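Trans-4-hydroxy-L-proline dehydratase (Clostridioides difficile 70-100-2010, PDB 6VXC) catalyses, as a glycyl radical enzyme, the dehydration of trans-4-hydroxy-L-proline to (S)-1-pyrroline-5-carboxylate in the anaerobic breakdown of hydroxyproline. Local coordinates at residues 116-121 with 125-130. Numbering follows the deposited sequence.
Sequences VMHNRD and FSVSEE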
loop_
_atom_site.group_PDB
_atom_site.type_symbol
_atom_site.label_atom_id
_atom_site.label_comp_id
_atom_site.label_asym_id
_atom_site.label_seq_id
_atom_site.Cartn_x
_atom_site.Cartn_y
_atom_site.Cartn_z
ATOM N N VAL A 116 -22.082 7.793 -8.218
ATOM C CA VAL A 116 -21.124 8.628 -7.510
ATOM C C VAL A 116 -19.744 8.547 -8.164
ATOM O O VAL A 116 -19.086 9.568 -8.381
ATOM C CB VAL A 116 -21.079 8.236 -6.026
ATOM C CG1 VAL A 116 -19.883 8.891 -5.351
ATOM C CG2 VAL A 116 -22.380 8.655 -5.348
ATOM N N MET A 117 -19.281 7.336 -8.481
ATOM C CA MET A 117 -17.935 7.211 -9.035
ATOM C C MET A 117 -17.852 7.793 -10.440
ATOM O O MET A 117 -16.818 8.341 -10.825
ATOM C CB MET A 117 -17.479 5.752 -9.003
ATOM C CG MET A 117 -18.207 4.816 -9.930
ATOM S SD MET A 117 -17.565 3.121 -9.855
ATOM C CE MET A 117 -17.933 2.667 -8.163
ATOM N N HIS A 118 -18.940 7.740 -11.195
ATOM C CA HIS A 118 -18.928 8.335 -12.523
ATOM C C HIS A 118 -18.879 9.854 -12.436
ATOM O O HIS A 118 -18.208 10.506 -13.240
ATOM C CB HIS A 118 -20.157 7.883 -13.309
ATOM C CG HIS A 118 -20.200 8.388 -14.714
ATOM N ND1 HIS A 118 -19.731 7.661 -15.783
ATOM C CD2 HIS A 118 -20.642 9.564 -15.225
ATOM C CE1 HIS A 118 -19.895 8.357 -16.894
ATOM N NE2 HIS A 118 -20.445 9.516 -16.581
ATOM N N ASN A 119 -19.575 10.436 -11.464
ATOM C CA ASN A 119 -19.760 11.873 -11.429
ATOM C C ASN A 119 -18.920 12.596 -10.393
ATOM O O ASN A 119 -18.874 13.822 -10.436
ATOM C CB ASN A 119 -21.240 12.201 -11.186
ATOM C CG ASN A 119 -22.108 11.796 -12.337
ATOM O OD1 ASN A 119 -22.068 12.423 -13.381
ATOM N ND2 ASN A 119 -22.858 10.712 -12.178
ATOM N N ARG A 120 -18.222 11.878 -9.510
ATOM C CA ARG A 120 -17.438 12.512 -8.460
ATOM C C ARG A 120 -16.348 13.422 -9.034
ATOM O O ARG A 120 -15.896 13.286 -10.176
ATOM C CB ARG A 120 -16.773 11.484 -7.527
ATOM C CG ARG A 120 -15.859 10.509 -8.232
ATOM C CD ARG A 120 -14.943 9.707 -7.296
ATOM N NE ARG A 120 -15.623 8.756 -6.463
ATOM C CZ ARG A 120 -15.271 7.490 -6.277
ATOM N NH1 ARG A 120 -14.204 6.956 -6.870
ATOM N NH2 ARG A 120 -16.013 6.761 -5.474
ATOM N N ASP A 121 -15.892 14.322 -8.167
ATOM C CA ASP A 121 -14.979 15.394 -8.523
ATOM C C ASP A 121 -13.564 14.876 -8.793
ATOM O O ASP A 121 -12.938 15.247 -9.789
ATOM C CB ASP A 121 -14.985 16.372 -7.347
ATOM C CG ASP A 121 -14.384 17.701 -7.668
ATOM O OD1 ASP A 121 -13.707 17.819 -8.711
ATOM O OD2 ASP A 121 -14.582 18.628 -6.841
ATOM N N PHE A 125 -14.408 7.305 -12.124
ATOM C CA PHE A 125 -14.360 6.217 -13.095
ATOM C C PHE A 125 -15.607 6.298 -13.964
ATOM O O PHE A 125 -16.728 6.342 -13.437
ATOM C CB PHE A 125 -14.322 4.853 -12.401
ATOM C CG PHE A 125 -13.001 4.497 -11.800
ATOM C CD1 PHE A 125 -12.622 5.011 -10.566
ATOM C CD2 PHE A 125 -12.156 3.604 -12.443
ATOM C CE1 PHE A 125 -11.417 4.667 -10.001
ATOM C CE2 PHE A 125 -10.944 3.253 -11.885
ATOM C CZ PHE A 125 -10.576 3.780 -10.658
ATOM N N SER A 126 -15.429 6.267 -15.282
ATOM C CA SER A 126 -16.579 6.299 -16.178
ATOM C C SER A 126 -17.275 4.947 -16.179
ATOM O O SER A 126 -16.623 3.907 -16.258
ATOM C CB SER A 126 -16.151 6.664 -17.594
ATOM O OG SER A 126 -15.805 8.033 -17.639
ATOM N N VAL A 127 -18.601 4.968 -16.083
ATOM C CA VAL A 127 -19.427 3.766 -16.127
ATOM C C VAL A 127 -20.296 3.873 -17.371
ATOM O O VAL A 127 -21.238 4.670 -17.409
ATOM C CB VAL A 127 -20.285 3.616 -14.863
ATOM C CG1 VAL A 127 -21.041 2.289 -14.875
ATOM C CG2 VAL A 127 -19.422 3.749 -13.616
ATOM N N SER A 128 -19.977 3.089 -18.390
ATOM C CA SER A 128 -20.763 3.105 -19.610
ATOM C C SER A 128 -22.179 2.633 -19.314
ATOM O O SER A 128 -22.441 1.943 -18.323
ATOM C CB SER A 128 -20.125 2.212 -20.668
ATOM O OG SER A 128 -20.194 0.854 -20.264
ATOM N N GLU A 129 -23.113 3.025 -20.179
ATOM C CA GLU A 129 -24.491 2.632 -19.919
ATOM C C GLU A 129 -24.660 1.126 -20.058
ATOM O O GLU A 129 -25.487 0.527 -19.363
ATOM C CB GLU A 129 -25.445 3.400 -20.835
ATOM C CG GLU A 129 -26.772 3.793 -20.153
ATOM C CD GLU A 129 -26.594 4.569 -18.833
ATOM O OE1 GLU A 129 -25.934 5.637 -18.832
ATOM O OE2 GLU A 129 -27.121 4.107 -17.790
ATOM N N GLU A 130 -23.862 0.489 -20.915
ATOM C CA GLU A 130 -23.923 -0.962 -21.002
ATOM C C GLU A 130 -23.431 -1.599 -19.708
ATOM O O GLU A 130 -23.983 -2.605 -19.255
ATOM C CB GLU A 130 -23.116 -1.462 -22.197
ATOM C CG GLU A 130 -23.318 -0.649 -23.481
ATOM C CD GLU A 130 -22.379 0.557 -23.591
ATOM O OE1 GLU A 130 -22.756 1.656 -23.118
ATOM O OE2 GLU A 130 -21.262 0.396 -24.143
HETATM O O HOH W 1 -16.225 9.856 -15.173
#
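The imidazole of H118 takes the backbone N-H of V127 at its edge, in the ring plane, with N of V127 2.9 Å from ND1 of H118. The bond is nearly straight, at 173°. As the acceptor, ND1 carries no proton in this bond, which would favour the tautomer protonated at NE2. A chi1 of -177°, with CG anti to the backbone N, swings the ring out beside residues 126-127, where ND1 meets that N-H. Over one face of the ring sits a water that donates to O of H118 and also hydrogen-bonds OG of S126. NH1 of R120 lies near the plane of the F125 ring, at its edge, 4.5 Å from CD1 of F125. CA of M117 lies against one face of the guanidinium, offset toward its rim; NH2 is bound to the carbonyl of K346 and NH1 to that of I123. Along the backbone, F125 N donates to M117 O (2.9 Å), arriving from above the carbonyl plane, and CA of H118 makes a C-H...O contact with F125 O. The apolar part is CG of M117 against CG2 of V127, 4.0 Å apart, the side chains crossing nearly at right angles. The arrangement is a short helix-loop-helix connection between helices 111-119 and 129-143, the latter N-capped by S128.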